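PDB 3FJ1: putative phosphosugar isomerase from Silicibacter pomeroyi DSS-3, which probably binds sugar phosphates or related carbohydrate derivatives through its two SIS domains, its reaction, perhaps an isomerisation or an amino transfer, remaining unproven. Local coordinates for residues I140-A144 and T158-A162; A190-W195 and V314-M319. All coordinates share one frame; numbering follows the deposited sequence.

Interaction 1 (I140-A144 and T158-A162); sequences IDIHA and TSAVA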
ATOM      1  N   ILE A 140     -12.591 -10.858  18.320  1.00 13.33           N
ATOM      2  CA  ILE A 140     -13.891 -10.275  18.084  1.00 13.70           C
ATOM      3  C   ILE A 140     -14.494 -10.963  16.851  1.00 13.57           C
ATOM      4  O   ILE A 140     -13.993 -10.825  15.713  1.00 12.67           O
ATOM      5  CB  ILE A 140     -13.809  -8.753  17.877  1.00 14.61           C
ATOM      6  CG1 ILE A 140     -13.362  -8.086  19.180  1.00 14.77           C
ATOM      7  CG2 ILE A 140     -15.139  -8.214  17.406  1.00 14.21           C
ATOM      8  CD1 ILE A 140     -12.929  -6.662  19.052  1.00 15.50           C
ATOM      9  N   ASP A 141     -15.560 -11.724  17.087  1.00 13.76           N
ATOM     10  CA  ASP A 141     -16.314 -12.367  16.016  1.00 13.54           C
ATOM     11  C   ASP A 141     -17.094 -11.266  15.248  1.00 12.83           C
ATOM     12  O   ASP A 141     -17.912 -10.531  15.833  1.00 12.89           O
ATOM     13  CB  ASP A 141     -17.268 -13.375  16.640  1.00 14.47           C
ATOM     14  CG  ASP A 141     -18.017 -14.231  15.631  1.00 14.78           C
ATOM     15  OD1 ASP A 141     -18.189 -13.875  14.442  1.00 13.52           O
ATOM     16  OD2 ASP A 141     -18.500 -15.298  16.088  1.00 16.01           O
ATOM     17  N   ILE A 142     -16.832 -11.160  13.955  1.00 11.84           N
ATOM     18  CA  ILE A 142     -17.484 -10.144  13.099  1.00 11.31           C
ATOM     19  C   ILE A 142     -18.940 -10.442  12.693  1.00 11.16           C
ATOM     20  O   ILE A 142     -19.638  -9.561  12.152  1.00 11.23           O
ATOM     21  CB  ILE A 142     -16.611  -9.806  11.852  1.00 11.14           C
ATOM     22  CG1 ILE A 142     -16.600 -10.957  10.818  1.00 11.21           C
ATOM     23  CG2 ILE A 142     -15.167  -9.383  12.344  1.00 10.81           C
ATOM     24  CD1 ILE A 142     -15.830 -10.641   9.515  1.00 10.30           C
ATOM     25  N   HIS A 143     -19.415 -11.647  12.972  1.00 11.91           N
ATOM     26  CA  HIS A 143     -20.801 -12.002  12.677  1.00 12.81           C
ATOM     27  C   HIS A 143     -21.250 -11.737  11.230  1.00 12.62           C
ATOM     28  O   HIS A 143     -22.350 -11.258  10.987  1.00 13.22           O
ATOM     29  CB  HIS A 143     -21.745 -11.302  13.691  1.00 13.54           C
ATOM     30  CG  HIS A 143     -21.566 -11.760  15.105  1.00 14.32           C
ATOM     31  ND1 HIS A 143     -20.614 -11.236  15.952  1.00 15.31           N
ATOM     32  CD2 HIS A 143     -22.213 -12.711  15.816  1.00 15.17           C
ATOM     33  CE1 HIS A 143     -20.686 -11.837  17.124  1.00 14.92           C
ATOM     34  NE2 HIS A 143     -21.650 -12.734  17.065  1.00 15.63           N
ATOM     35  N   ALA A 144     -20.379 -12.057  10.276  1.00 13.42           N
ATOM     36  CA  ALA A 144     -20.665 -11.898   8.860  1.00 13.78           C
ATOM     37  C   ALA A 144     -21.515 -13.075   8.398  1.00 14.50           C
ATOM     38  O   ALA A 144     -22.270 -12.947   7.440  1.00 15.44           O
ATOM     39  CB  ALA A 144     -19.372 -11.882   8.062  1.00 13.52           C
ATOM     40  N   THR A 158     -18.677  -5.931   7.889  1.00  8.91           N
ATOM     41  CA  THR A 158     -18.666  -6.313   9.305  1.00  8.93           C
ATOM     42  C   THR A 158     -17.279  -6.220   9.962  1.00  8.68           C
ATOM     43  O   THR A 158     -17.181  -5.853  11.136  1.00  9.05           O
ATOM     44  CB  THR A 158     -19.262  -7.719   9.559  1.00  8.54           C
ATOM     45  OG1 THR A 158     -18.519  -8.715   8.851  1.00  7.61           O
ATOM     46  CG2 THR A 158     -20.758  -7.770   9.164  1.00  8.53           C
ATOM     47  N   SER A 159     -16.222  -6.527   9.213  1.00  8.57           N
ATOM     48  CA  SER A 159     -14.848  -6.355   9.729  1.00  8.46           C
ATOM     49  C   SER A 159     -14.619  -4.885  10.119  1.00  8.23           C
ATOM     50  O   SER A 159     -14.110  -4.561  11.217  1.00  7.86           O
ATOM     51  CB  SER A 159     -13.804  -6.830   8.713  1.00  8.29           C
ATOM     52  OG  SER A 159     -13.822  -8.262   8.553  1.00 10.00           O
ATOM     53  N   ALA A 160     -14.957  -3.983   9.192  1.00  8.42           N
ATOM     54  CA  ALA A 160     -14.802  -2.587   9.433  1.00  7.65           C
ATOM     55  C   ALA A 160     -15.677  -2.107  10.592  1.00  7.85           C
ATOM     56  O   ALA A 160     -15.195  -1.372  11.454  1.00  7.51           O
ATOM     57  CB  ALA A 160     -15.039  -1.759   8.132  1.00  6.95           C
ATOM     58  N   VAL A 161     -16.931  -2.560  10.644  1.00  8.07           N
ATOM     59  CA  VAL A 161     -17.825  -2.175  11.717  1.00  7.95           C
ATOM     60  C   VAL A 161     -17.295  -2.638  13.078  1.00  7.15           C
ATOM     61  O   VAL A 161     -17.273  -1.840  14.031  1.00  7.46           O
ATOM     62  CB  VAL A 161     -19.264  -2.665  11.482  1.00  7.68           C
ATOM     63  CG1 VAL A 161     -20.085  -2.501  12.723  1.00  7.96           C
ATOM     64  CG2 VAL A 161     -19.878  -1.872  10.300  1.00  7.69           C
ATOM     65  N   ALA A 162     -16.842  -3.891  13.149  1.00  7.41           N
ATOM     66  CA  ALA A 162     -16.232  -4.427  14.376  1.00  7.78           C
ATOM     67  C   ALA A 162     -15.082  -3.548  14.869  1.00  8.30           C
ATOM     68  O   ALA A 162     -15.011  -3.223  16.071  1.00  7.58           O
ATOM     69  CB  ALA A 162     -15.786  -5.878  14.202  1.00  7.72           C
TER

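Interaction 2 (A190-W195 and V314-M319); sequences ASRIDW and VSFYSM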
ATOM      1  N   ALA A 190     -28.529   2.439   1.410  1.00  9.87           N
ATOM      2  CA  ALA A 190     -27.426   2.339   0.473  1.00 10.10           C
ATOM      3  C   ALA A 190     -27.505   1.161  -0.506  1.00 10.37           C
ATOM      4  O   ALA A 190     -27.079   1.279  -1.652  1.00 10.74           O
ATOM      5  CB  ALA A 190     -26.076   2.268   1.271  1.00  9.10           C
ATOM      6  N   SER A 191     -28.027   0.018  -0.063  1.00 10.27           N
ATOM      7  CA  SER A 191     -28.094  -1.155  -0.915  1.00 11.17           C
ATOM      8  C   SER A 191     -29.168  -0.996  -1.998  1.00 12.22           C
ATOM      9  O   SER A 191     -29.193  -1.773  -2.936  1.00 12.45           O
ATOM     10  CB  SER A 191     -28.387  -2.410  -0.099  1.00 10.96           C
ATOM     11  OG  SER A 191     -29.699  -2.398   0.442  1.00 11.16           O
ATOM     12  N   ARG A 192     -30.054  -0.016  -1.846  1.00 12.96           N
ATOM     13  CA  ARG A 192     -31.115   0.234  -2.840  1.00 15.41           C
ATOM     14  C   ARG A 192     -30.667   1.216  -3.956  1.00 14.67           C
ATOM     15  O   ARG A 192     -31.489   1.659  -4.778  1.00 16.65           O
ATOM     16  CB  ARG A 192     -32.388   0.714  -2.124  1.00 16.25           C
ATOM     17  CG  ARG A 192     -32.994  -0.361  -1.193  1.00 17.80           C
ATOM     18  CD  ARG A 192     -34.390   0.033  -0.612  1.00 19.35           C
ATOM     19  NE  ARG A 192     -34.309   1.017   0.484  1.00 21.11           N
ATOM     20  CZ  ARG A 192     -34.245   0.731   1.800  1.00 22.49           C
ATOM     21  NH1 ARG A 192     -34.312  -0.536   2.256  1.00 23.52           N
ATOM     22  NH2 ARG A 192     -34.159   1.725   2.701  1.00 22.08           N
ATOM     23  N   ILE A 193     -29.374   1.528  -4.012  1.00 13.20           N
ATOM     24  CA  ILE A 193     -28.797   2.423  -4.997  1.00 12.41           C
ATOM     25  C   ILE A 193     -27.922   1.554  -5.919  1.00 12.12           C
ATOM     26  O   ILE A 193     -27.220   0.649  -5.424  1.00 12.54           O
ATOM     27  CB  ILE A 193     -27.919   3.482  -4.318  1.00 11.95           C
ATOM     28  CG1 ILE A 193     -28.808   4.411  -3.475  1.00 12.37           C
ATOM     29  CG2 ILE A 193     -27.086   4.237  -5.366  1.00 11.49           C
ATOM     30  CD1 ILE A 193     -28.054   5.314  -2.540  1.00 12.41           C
ATOM     31  N   ASP A 194     -28.038   1.732  -7.238  1.00 11.73           N
ATOM     32  CA  ASP A 194     -27.190   0.945  -8.136  1.00 11.95           C
ATOM     33  C   ASP A 194     -26.607   1.710  -9.318  1.00 11.87           C
ATOM     34  O   ASP A 194     -26.029   1.118 -10.210  1.00 10.68           O
ATOM     35  CB  ASP A 194     -27.856  -0.385  -8.516  1.00 12.48           C
ATOM     36  CG  ASP A 194     -29.131  -0.217  -9.283  1.00 13.14           C
ATOM     37  OD1 ASP A 194     -29.330   0.840  -9.925  1.00 12.68           O
ATOM     38  OD2 ASP A 194     -29.911  -1.194  -9.299  1.00 13.87           O
ATOM     39  N   TRP A 195     -26.709   3.038  -9.271  1.00 12.52           N
ATOM     40  CA  TRP A 195     -25.978   3.919 -10.191  1.00 12.90           C
ATOM     41  C   TRP A 195     -26.034   3.526 -11.661  1.00 13.47           C
ATOM     42  O   TRP A 195     -24.985   3.322 -12.294  1.00 13.76           O
ATOM     43  CB  TRP A 195     -24.504   4.073  -9.755  1.00 12.57           C
ATOM     44  CG  TRP A 195     -24.297   4.655  -8.385  1.00 12.32           C
ATOM     45  CD1 TRP A 195     -25.100   5.561  -7.753  1.00 12.59           C
ATOM     46  CD2 TRP A 195     -23.177   4.437  -7.505  1.00 12.55           C
ATOM     47  NE1 TRP A 195     -24.583   5.881  -6.542  1.00 12.49           N
ATOM     48  CE2 TRP A 195     -23.393   5.223  -6.361  1.00 12.48           C
ATOM     49  CE3 TRP A 195     -22.014   3.669  -7.586  1.00 12.19           C
ATOM     50  CZ2 TRP A 195     -22.497   5.247  -5.274  1.00 12.36           C
ATOM     51  CZ3 TRP A 195     -21.142   3.680  -6.515  1.00 12.26           C
ATOM     52  CH2 TRP A 195     -21.390   4.471  -5.368  1.00 12.26           C
ATOM     53  N   VAL A 314     -21.266  -0.087   0.031  1.00  7.29           N
ATOM     54  CA  VAL A 314     -22.485  -0.899  -0.171  1.00  7.53           C
ATOM     55  C   VAL A 314     -23.165  -0.484  -1.503  1.00  7.29           C
ATOM     56  O   VAL A 314     -23.579  -1.354  -2.311  1.00  7.47           O
ATOM     57  CB  VAL A 314     -23.437  -0.862   1.041  1.00  6.81           C
ATOM     58  CG1 VAL A 314     -24.795  -1.487   0.678  1.00  7.36           C
ATOM     59  CG2 VAL A 314     -22.792  -1.613   2.280  1.00  5.82           C
ATOM     60  N   SER A 315     -23.268   0.817  -1.739  1.00  7.79           N
ATOM     61  CA  SER A 315     -23.833   1.299  -3.006  1.00  7.92           C
ATOM     62  C   SER A 315     -22.978   0.822  -4.200  1.00  8.66           C
ATOM     63  O   SER A 315     -23.499   0.422  -5.246  1.00  8.68           O
ATOM     64  CB  SER A 315     -23.993   2.806  -2.994  1.00  8.35           C
ATOM     65  OG  SER A 315     -25.022   3.200  -2.070  1.00  8.35           O
ATOM     66  N   PHE A 316     -21.665   0.870  -4.030  1.00  8.67           N
ATOM     67  CA  PHE A 316     -20.766   0.399  -5.081  1.00  8.92           C
ATOM     68  C   PHE A 316     -20.990  -1.085  -5.373  1.00  8.91           C
ATOM     69  O   PHE A 316     -21.037  -1.491  -6.542  1.00  8.39           O
ATOM     70  CB  PHE A 316     -19.297   0.641  -4.694  1.00  9.00           C
ATOM     71  CG  PHE A 316     -18.314   0.078  -5.695  1.00  9.21           C
ATOM     72  CD1 PHE A 316     -17.994   0.774  -6.823  1.00  9.72           C
ATOM     73  CD2 PHE A 316     -17.721  -1.152  -5.501  1.00  9.39           C
ATOM     74  CE1 PHE A 316     -17.093   0.247  -7.742  1.00 10.08           C
ATOM     75  CE2 PHE A 316     -16.843  -1.678  -6.422  1.00 10.00           C
ATOM     76  CZ  PHE A 316     -16.525  -0.988  -7.524  1.00  9.48           C
ATOM     77  N   TYR A 317     -21.062  -1.892  -4.314  1.00  8.51           N
ATOM     78  CA  TYR A 317     -21.265  -3.338  -4.458  1.00  9.24           C
ATOM     79  C   TYR A 317     -22.530  -3.623  -5.265  1.00  9.43           C
ATOM     80  O   TYR A 317     -22.571  -4.485  -6.148  1.00  8.72           O
ATOM     81  CB  TYR A 317     -21.396  -4.016  -3.091  1.00  9.55           C
ATOM     82  CG  TYR A 317     -20.140  -4.100  -2.217  1.00  9.37           C
ATOM     83  CD1 TYR A 317     -18.864  -4.265  -2.761  1.00  9.18           C
ATOM     84  CD2 TYR A 317     -20.264  -4.125  -0.831  1.00  9.22           C
ATOM     85  CE1 TYR A 317     -17.739  -4.391  -1.933  1.00  9.38           C
ATOM     86  CE2 TYR A 317     -19.142  -4.249  -0.002  1.00  9.05           C
ATOM     87  CZ  TYR A 317     -17.895  -4.391  -0.561  1.00  9.61           C
ATOM     88  OH  TYR A 317     -16.799  -4.508   0.296  1.00 10.26           O
ATOM     89  N   SER A 318     -23.571  -2.886  -4.904  1.00  9.56           N
ATOM     90  CA  SER A 318     -24.867  -2.951  -5.556  1.00 10.94           C
ATOM     91  C   SER A 318     -24.752  -2.568  -7.045  1.00 10.71           C
ATOM     92  O   SER A 318     -25.283  -3.263  -7.894  1.00 10.07           O
ATOM     93  CB  SER A 318     -25.856  -2.048  -4.808  1.00 10.63           C
ATOM     94  OG  SER A 318     -27.117  -2.044  -5.460  1.00 12.12           O
HETATM   95  N   MSE A 319     -24.032  -1.492  -7.361  1.00 10.55           N
HETATM   96  CA  MSE A 319     -23.784  -1.109  -8.765  1.00 10.52           C
HETATM   97  C   MSE A 319     -23.084  -2.241  -9.548  1.00 10.18           C
HETATM   98  O   MSE A 319     -23.542  -2.653 -10.644  1.00  9.53           O
HETATM   99  CB  MSE A 319     -22.989   0.189  -8.850  1.00 10.74           C
HETATM  100  CG  MSE A 319     -22.748   0.745 -10.250  1.00 11.44           C
HETATM  101 SE   MSE A 319     -21.284  -0.150 -11.191  1.00 13.06          SE
HETATM  102  CE  MSE A 319     -19.798   0.687 -10.198  1.00 12.18           C
TER

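Interaction 1 (I140-A144 and T158-A162)
Thr158 OG1 is met by two carbons of 140-144, Ile142 CD1 at 3.4 Å and Ala144 CB, while its hydroxyl is bonded to the backbone O of Lys154 one helical turn back. The setting is the SIS domain, an α/β fold in which helix 153-171 packs against 138-141, an edge strand of the chain's parallel sheet. A buried hydroxyl satisfied along its own helix can thus face an apolar neighbour. Ile142 supplies it: CG1 lies between the backbone N and the carbonyl carbon (chi1 72°), its side chain crosses that of Thr158 at about a right angle, and CD1 also lies 3.3 Å from Ser159 OG, itself bonded to Thr155 O. With only a methyl here, as in an alanine, Ile142's contacts to both hydroxyls and to Ala162 would probably give way to a gap between strand end and helix. At the strand's end, an Asx turn shapes the backbone: Asp141 OD1 accepts from His143 N at 2.9 Å, the donor lying above the carboxylate plane. The turn spans Ile142, whose O sits against Thr158 CB. One helical turn further on, Ala162 CB is met by two methyl groups, CG2 of Ile140 and CG2 of Ile142, each at 4.0 Å.

Interaction 2 (A190-W195 and V314-M319)
Ser315 is the bump around which residues 190-195 fold as they leave helix 183-191. Its CB presses on one face of the Trp195 indole, 3.6 Å above the plane and toward the rim, near CZ2; its OG points back to the start of the segment, with Ala190 CB and Ile193 CB close by, and Ala190 O accepts its hydrogen bond at 2.8 Å. The hollow for this serine is therefore walled by indole, isoleucine and alanine together. Before it on the helix, Val314 CG1 fits against the backbone of Ser191, 3.6 Å from its N, and also meets Ala190 CB. Beyond Ser315 the indole leans on the helix itself, with CZ3 3.6 Å from Phe316 CA. Met319 (selenomethionine) crosses Trp195 at about a right angle; its CG, anti to the backbone N (chi1 -176°), packs on Trp195 CB and lies close to Asp194 O. Trp195 holds the N-cap position of helix 196-204, so the contact links that helix's start to helix 308-326. Ser318 OG donates to Ile193 O at 2.7 Å from above the carbonyl plane, and Arg10 bonds to both Ser318 OG and Ser191 O. Serine hydroxyls thus satisfy two buried carbonyls, letting the chain leave its helix in a buried place while carbon surfaces supply the fit.

Interactions 1 and 2 lie on helices that pack together, perhaps joining the two SIS regions. Their centres lie 20 Å apart and their nearest atoms about 8 Å apart, so they do not touch, yet the helices carrying 158-162 and 314-319 do: Ala160 and Val161 pack on Leu310, and Val314 packs on Val157. Helix 8-41 reaches both contacts, meeting Thr158 through Ala19 and Val314 through Ile16. Along the chain the two are in series, interaction 1 closing over 13 intervening residues and interaction 2 over 118, the latter bringing the chain back to helix 183-191. No catalytic residue or ligand is established for this protein, so neither contact is assigned to a site.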